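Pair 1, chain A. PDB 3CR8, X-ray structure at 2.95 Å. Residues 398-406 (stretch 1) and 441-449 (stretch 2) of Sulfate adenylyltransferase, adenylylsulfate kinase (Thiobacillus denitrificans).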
# COMPACT_ATOMS: atom_id res chain seq x y z
N GLY A 398 20.61 15.07 4.52
CA GLY A 398 19.91 15.27 3.27
C GLY A 398 20.77 16.05 2.28
O GLY A 398 21.09 15.56 1.20
N ARG A 399 21.15 17.27 2.65
CA ARG A 399 22.14 18.01 1.87
C ARG A 399 23.45 18.16 2.63
O ARG A 399 23.46 18.38 3.83
CB ARG A 399 21.58 19.37 1.47
CG ARG A 399 20.35 19.27 0.56
CD ARG A 399 19.65 20.59 0.44
NE ARG A 399 19.09 20.97 1.73
CZ ARG A 399 18.20 21.96 1.88
NH1 ARG A 399 17.80 22.66 0.82
NH2 ARG A 399 17.71 22.23 3.08
N CYS A 400 24.56 17.98 1.91
CA CYS A 400 25.89 18.15 2.51
C CYS A 400 26.26 19.63 2.55
O CYS A 400 25.95 20.39 1.62
CB CYS A 400 26.96 17.35 1.73
SG CYS A 400 26.91 15.56 1.94
N VAL A 401 26.93 20.04 3.63
CA VAL A 401 27.39 21.42 3.79
C VAL A 401 28.90 21.55 3.65
O VAL A 401 29.66 20.78 4.22
CB VAL A 401 27.06 21.92 5.17
CG1 VAL A 401 27.56 23.35 5.30
CG2 VAL A 401 25.56 21.80 5.42
N THR A 402 29.33 22.54 2.87
CA THR A 402 30.76 22.82 2.70
C THR A 402 31.04 24.26 3.10
O THR A 402 30.38 25.20 2.62
CB THR A 402 31.23 22.59 1.25
OG1 THR A 402 31.18 21.20 0.93
CG2 THR A 402 32.65 23.12 1.07
N LEU A 403 32.02 24.43 3.98
CA LEU A 403 32.47 25.76 4.37
C LEU A 403 33.61 26.23 3.49
O LEU A 403 34.73 25.82 3.70
CB LEU A 403 32.98 25.71 5.80
CG LEU A 403 32.61 26.92 6.69
CD1 LEU A 403 33.36 26.88 8.01
CD2 LEU A 403 32.82 28.27 6.00
N LEU A 404 33.31 27.07 2.51
CA LEU A 404 34.34 27.68 1.69
C LEU A 404 34.91 28.95 2.36
O LEU A 404 34.55 30.08 2.00
CB LEU A 404 33.77 28.03 0.31
CG LEU A 404 33.49 26.83 -0.60
CD1 LEU A 404 32.91 27.28 -1.95
CD2 LEU A 404 34.75 26.05 -0.84
N ASP A 405 35.82 28.78 3.34
CA ASP A 405 36.37 29.97 3.98
C ASP A 405 37.89 30.07 4.18
O ASP A 405 38.56 30.80 3.44
CB ASP A 405 35.67 30.23 5.31
CG ASP A 405 35.59 31.70 5.62
OD1 ASP A 405 35.89 32.52 4.72
OD2 ASP A 405 35.23 32.04 6.77
N GLY A 406 38.43 29.38 5.17
CA GLY A 406 39.77 29.68 5.64
C GLY A 406 40.91 28.96 4.96
O GLY A 406 41.35 29.33 3.87
N ASN A 441 24.54 20.70 -7.63
CA ASN A 441 24.47 19.31 -7.21
C ASN A 441 23.71 19.06 -5.90
O ASN A 441 23.85 17.99 -5.31
CB ASN A 441 25.88 18.74 -7.07
CG ASN A 441 26.23 17.83 -8.20
OD1 ASN A 441 25.55 16.83 -8.42
ND2 ASN A 441 27.30 18.17 -8.94
N ARG A 442 22.93 20.04 -5.44
CA ARG A 442 22.02 19.81 -4.32
C ARG A 442 22.69 19.87 -2.97
O ARG A 442 22.21 19.29 -1.99
CB ARG A 442 21.30 18.46 -4.46
CG ARG A 442 19.80 18.51 -4.79
CD ARG A 442 19.44 19.78 -5.56
NE ARG A 442 19.40 19.71 -7.04
CZ ARG A 442 19.55 18.62 -7.80
NH1 ARG A 442 19.78 17.43 -7.25
NH2 ARG A 442 19.46 18.72 -9.12
N GLY A 443 23.82 20.57 -2.88
CA GLY A 443 24.46 20.77 -1.59
C GLY A 443 24.27 22.21 -1.14
O GLY A 443 23.73 23.03 -1.89
N ILE A 444 24.69 22.52 0.08
CA ILE A 444 24.68 23.91 0.51
C ILE A 444 26.10 24.41 0.73
O ILE A 444 26.88 23.77 1.47
CB ILE A 444 23.79 24.19 1.77
CG1 ILE A 444 24.64 24.45 2.99
CG2 ILE A 444 22.75 23.08 2.11
CD1 ILE A 444 23.75 24.55 4.18
N ALA A 445 26.44 25.53 0.09
CA ALA A 445 27.79 26.12 0.17
C ALA A 445 27.76 27.41 0.96
O ALA A 445 26.94 28.28 0.69
CB ALA A 445 28.37 26.40 -1.21
N ILE A 446 28.68 27.55 1.91
CA ILE A 446 28.70 28.74 2.77
C ILE A 446 29.98 29.52 2.60
O ILE A 446 31.04 29.05 2.97
CB ILE A 446 28.60 28.34 4.24
CG1 ILE A 446 27.22 27.78 4.56
CG2 ILE A 446 28.90 29.51 5.11
CD1 ILE A 446 27.26 26.96 5.81
N CYS A 447 29.87 30.73 2.06
CA CYS A 447 31.03 31.52 1.68
C CYS A 447 31.11 32.88 2.33
O CYS A 447 30.11 33.59 2.42
CB CYS A 447 30.91 31.96 0.23
SG CYS A 447 30.62 30.65 -0.85
N ALA A 448 32.31 33.26 2.75
CA ALA A 448 32.56 34.59 3.30
C ALA A 448 33.89 35.24 2.90
O ALA A 448 34.70 35.59 3.75
CB ALA A 448 32.47 34.41 4.81
N PRO A 449 34.11 35.41 1.58
CA PRO A 449 35.29 36.08 1.04
C PRO A 449 35.23 37.59 1.21
O PRO A 449 34.20 38.16 1.60
CB PRO A 449 35.15 35.77 -0.45
CG PRO A 449 33.68 35.96 -0.65
CD PRO A 449 33.16 35.11 0.50

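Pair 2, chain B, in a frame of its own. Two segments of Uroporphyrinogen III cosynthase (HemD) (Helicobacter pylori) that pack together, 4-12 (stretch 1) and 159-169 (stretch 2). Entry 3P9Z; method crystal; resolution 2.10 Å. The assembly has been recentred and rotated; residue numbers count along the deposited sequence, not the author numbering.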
# COMPACT_ATOMS: atom_id res chain seq x y z
N MSE B 4 -17.17 26.47 -7.39
CA MSE B 4 -16.20 25.75 -6.52
C MSE B 4 -15.88 24.38 -7.12
O MSE B 4 -16.79 23.64 -7.53
CB MSE B 4 -16.76 25.60 -5.11
CG MSE B 4 -15.80 24.93 -4.15
SE MSE B 4 -16.31 25.14 -2.27
CE MSE B 4 -15.98 27.07 -2.08
N ARG B 5 -14.60 24.05 -7.15
CA ARG B 5 -14.13 22.81 -7.77
C ARG B 5 -14.33 21.60 -6.84
O ARG B 5 -14.13 21.72 -5.64
CB ARG B 5 -12.65 22.95 -8.17
CG ARG B 5 -12.36 24.19 -9.05
CD ARG B 5 -10.88 24.32 -9.35
NE ARG B 5 -10.43 23.23 -10.20
CZ ARG B 5 -9.17 22.98 -10.54
NH1 ARG B 5 -8.18 23.78 -10.14
NH2 ARG B 5 -8.91 21.95 -11.32
N GLU B 6 -14.73 20.46 -7.41
CA GLU B 6 -14.91 19.22 -6.66
C GLU B 6 -13.57 18.56 -6.32
O GLU B 6 -12.73 18.41 -7.20
CB GLU B 6 -15.73 18.22 -7.47
CG GLU B 6 -17.24 18.30 -7.30
CD GLU B 6 -17.89 16.93 -7.55
OE1 GLU B 6 -17.48 15.93 -6.91
OE2 GLU B 6 -18.81 16.86 -8.39
N ILE B 7 -13.41 18.14 -5.08
CA ILE B 7 -12.22 17.41 -4.64
C ILE B 7 -12.50 15.89 -4.62
O ILE B 7 -13.41 15.42 -3.91
CB ILE B 7 -11.73 17.93 -3.28
CG1 ILE B 7 -11.27 19.39 -3.40
CG2 ILE B 7 -10.62 17.04 -2.68
CD1 ILE B 7 -11.11 20.13 -2.07
N VAL B 8 -11.72 15.15 -5.41
CA VAL B 8 -11.89 13.69 -5.53
C VAL B 8 -10.62 12.93 -5.11
O VAL B 8 -9.52 13.20 -5.60
CB VAL B 8 -12.28 13.31 -6.98
CG1 VAL B 8 -12.63 11.82 -7.09
CG2 VAL B 8 -13.45 14.14 -7.46
N TRP B 9 -10.78 11.97 -4.20
CA TRP B 9 -9.70 11.10 -3.75
C TRP B 9 -9.62 9.89 -4.67
O TRP B 9 -10.64 9.24 -4.97
CB TRP B 9 -9.96 10.62 -2.33
CG TRP B 9 -10.00 11.70 -1.28
CD1 TRP B 9 -11.08 12.43 -0.90
CD2 TRP B 9 -8.90 12.17 -0.49
NE1 TRP B 9 -10.73 13.32 0.10
CE2 TRP B 9 -9.40 13.18 0.37
CE3 TRP B 9 -7.54 11.82 -0.40
CZ2 TRP B 9 -8.58 13.85 1.29
CZ3 TRP B 9 -6.73 12.48 0.52
CH2 TRP B 9 -7.26 13.49 1.35
N VAL B 10 -8.41 9.58 -5.13
CA VAL B 10 -8.14 8.39 -5.90
C VAL B 10 -7.20 7.60 -4.99
O VAL B 10 -6.00 7.89 -4.90
CB VAL B 10 -7.47 8.71 -7.27
CG1 VAL B 10 -7.36 7.45 -8.13
CG2 VAL B 10 -8.26 9.81 -8.02
N HIS B 11 -7.76 6.60 -4.31
CA HIS B 11 -7.17 6.06 -3.09
C HIS B 11 -7.82 4.68 -2.79
O HIS B 11 -8.69 4.21 -3.53
CB HIS B 11 -7.43 7.09 -1.97
CG HIS B 11 -6.93 6.68 -0.62
ND1 HIS B 11 -5.63 6.27 -0.39
CD2 HIS B 11 -7.55 6.63 0.59
CE1 HIS B 11 -5.48 5.99 0.89
NE2 HIS B 11 -6.63 6.19 1.50
N SER B 12 -7.37 4.03 -1.73
CA SER B 12 -7.83 2.66 -1.44
C SER B 12 -9.05 2.59 -0.51
O SER B 12 -9.67 1.53 -0.37
CB SER B 12 -6.69 1.85 -0.85
OG SER B 12 -6.12 2.58 0.22
N PRO B 159 -15.05 11.74 -12.85
CA PRO B 159 -15.08 13.02 -12.13
C PRO B 159 -15.82 14.08 -12.93
O PRO B 159 -15.86 14.01 -14.15
CB PRO B 159 -13.60 13.40 -12.02
CG PRO B 159 -12.83 12.13 -12.25
CD PRO B 159 -13.68 11.34 -13.22
N LYS B 160 -16.42 15.06 -12.26
CA LYS B 160 -16.96 16.21 -12.98
C LYS B 160 -15.77 16.99 -13.56
O LYS B 160 -14.62 16.88 -13.10
CB LYS B 160 -17.81 17.09 -12.05
N GLU B 161 -16.04 17.78 -14.59
CA GLU B 161 -15.00 18.63 -15.15
C GLU B 161 -14.47 19.61 -14.09
O GLU B 161 -15.18 19.94 -13.13
CB GLU B 161 -15.53 19.33 -16.39
CG GLU B 161 -15.94 18.31 -17.48
CD GLU B 161 -15.61 18.77 -18.89
OE1 GLU B 161 -15.18 19.95 -19.04
OE2 GLU B 161 -15.77 17.96 -19.83
N LYS B 162 -13.21 20.00 -14.25
CA LYS B 162 -12.51 20.92 -13.35
C LYS B 162 -12.22 20.35 -11.95
O LYS B 162 -11.75 21.09 -11.08
CB LYS B 162 -13.23 22.28 -13.25
CG LYS B 162 -13.40 22.97 -14.58
CD LYS B 162 -14.29 24.19 -14.50
CE LYS B 162 -14.32 24.89 -15.87
NZ LYS B 162 -15.40 25.93 -15.97
N SER B 163 -12.51 19.06 -11.73
CA SER B 163 -12.21 18.35 -10.48
C SER B 163 -10.74 18.44 -10.10
O SER B 163 -9.86 18.44 -10.96
CB SER B 163 -12.57 16.86 -10.57
OG SER B 163 -13.96 16.65 -10.72
N ILE B 164 -10.50 18.50 -8.79
CA ILE B 164 -9.17 18.31 -8.24
C ILE B 164 -9.02 16.84 -7.79
O ILE B 164 -9.77 16.38 -6.94
CB ILE B 164 -8.92 19.25 -7.03
CG1 ILE B 164 -9.00 20.73 -7.46
CG2 ILE B 164 -7.57 18.96 -6.38
CD1 ILE B 164 -9.50 21.66 -6.34
N LEU B 165 -8.04 16.14 -8.35
CA LEU B 165 -7.87 14.71 -8.11
C LEU B 165 -6.63 14.42 -7.27
O LEU B 165 -5.50 14.77 -7.66
CB LEU B 165 -7.78 13.95 -9.44
CG LEU B 165 -8.77 14.33 -10.53
CD1 LEU B 165 -8.40 13.65 -11.82
CD2 LEU B 165 -10.19 13.98 -10.10
N ILE B 166 -6.86 13.76 -6.13
CA ILE B 166 -5.78 13.41 -5.20
C ILE B 166 -5.31 11.97 -5.41
O ILE B 166 -6.05 11.00 -5.12
CB ILE B 166 -6.19 13.62 -3.70
CG1 ILE B 166 -6.61 15.08 -3.45
CG2 ILE B 166 -5.04 13.21 -2.76
CD1 ILE B 166 -7.24 15.37 -2.09
N PHE B 167 -4.09 11.82 -5.92
CA PHE B 167 -3.51 10.49 -6.12
C PHE B 167 -2.59 10.11 -4.96
O PHE B 167 -1.60 10.81 -4.69
CB PHE B 167 -2.76 10.41 -7.45
CG PHE B 167 -3.65 10.70 -8.65
CD1 PHE B 167 -4.44 9.68 -9.21
CD2 PHE B 167 -3.69 11.97 -9.22
CE1 PHE B 167 -5.27 9.94 -10.32
CE2 PHE B 167 -4.51 12.24 -10.33
CZ PHE B 167 -5.30 11.21 -10.89
N THR B 168 -2.92 9.01 -4.29
CA THR B 168 -2.23 8.63 -3.05
C THR B 168 -1.17 7.55 -3.25
O THR B 168 -0.48 7.20 -2.30
CB THR B 168 -3.23 8.18 -1.96
OG1 THR B 168 -3.92 7.00 -2.41
CG2 THR B 168 -4.25 9.28 -1.69
N ALA B 169 -1.04 7.04 -4.47
CA ALA B 169 -0.03 6.04 -4.83
C ALA B 169 0.00 5.91 -6.35
O ALA B 169 -0.94 6.33 -7.02
CB ALA B 169 -0.34 4.68 -4.19
O HOH W 1 -15.28 20.31 -10.27

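Both pairs are two neighbouring parallel strands of a sheet. Their strand axes cross at -20° in pair 1 and -24° in pair 2. Fourteen central residues superpose with an RMSD of 0.5 Å over N, CA and C.

The register is the same. Val401(A) pairs with Ile444(A) as Ile7(B) pairs with Ile164(B). Thr402(A)–Ala445(A) matches Val8(B)–Leu165(B), and Leu403(A)–Ile446(A) matches Trp9(B)–Ile166(B).

The hydrogen-bond ladder is also shared. In pair 1, Ile444(A) N donates to Cys400(A) O (2.9 Å), Thr402(A) N to Ile444(A) O (3.1 Å), and Ile446(A) N to Thr402(A) O (3.0 Å). The bond from Leu404(A) N to Ile446(A) O is weak because it is bent. In pair 2 the equivalent last bond, Val10(B) N to Ile166(B) O, is 2.8 Å and straighter. The ladder there gains a weak rung, Thr168(B) N to Val10(B) O (3.3 Å).

Two isoleucines recur on one face: Ile444(A) matches Ile164(B), and Ile446(A) matches Ile166(B). In pair 1, Val401(A) CG2 meets Ile444(A) CD1 at 3.5 Å, and its CG1 meets Ile446(A) CD1 at 3.7 Å. In pair 2, Ile7(B) also touches both isoleucines, with CG2 lying 3.8 Å from Ile166(B) CD1. Trp9(B) stands at the position of Leu403(A). Leu403(A) CD2 reaches Ile446(A) CG2 at 4.2 Å, whereas Ile166(B) CD1 sits over the centre of the Trp9(B) six-membered ring in a CH-pi contact.

The other face carries smaller contacts in pair 1. Leu404(A) CD1 is 4.2 Å from Cys447(A) SG. At the matching positions, Val10(B) CB packs 3.7 Å from Phe167(B) CD1: the larger side chain comes from stretch 1 in pair 1 and from stretch 2 in pair 2. Ala445(A) is matched by Leu165(B), whose CD2 comes within 3.8 Å of Val8(B) CB.

Arg399(A) and Arg5(B) coincide at CA, and an isoleucine covers one face of each guanidinium. Their polar roles differ. Arg5(B) NE and NH2 both donate to Lys162(B) O, at 2.7 and 3.0 Å. Arg399(A) makes no such bond; its aliphatic CG lies 3.2 Å from Arg442(A) O. Both arginines also have NH1 and NH2 bonded elsewhere in the structure.

The far ends differ too. His11(B) ND1 and Thr168(B) OG1 share a 2.7 Å hydrogen bond. Asp405(A) OD1 lies 3.4 Å from Ala448(A) O, but both atoms are acceptors and no bond forms. Pair 2 buries more surface, 825 Å² against 573 Å².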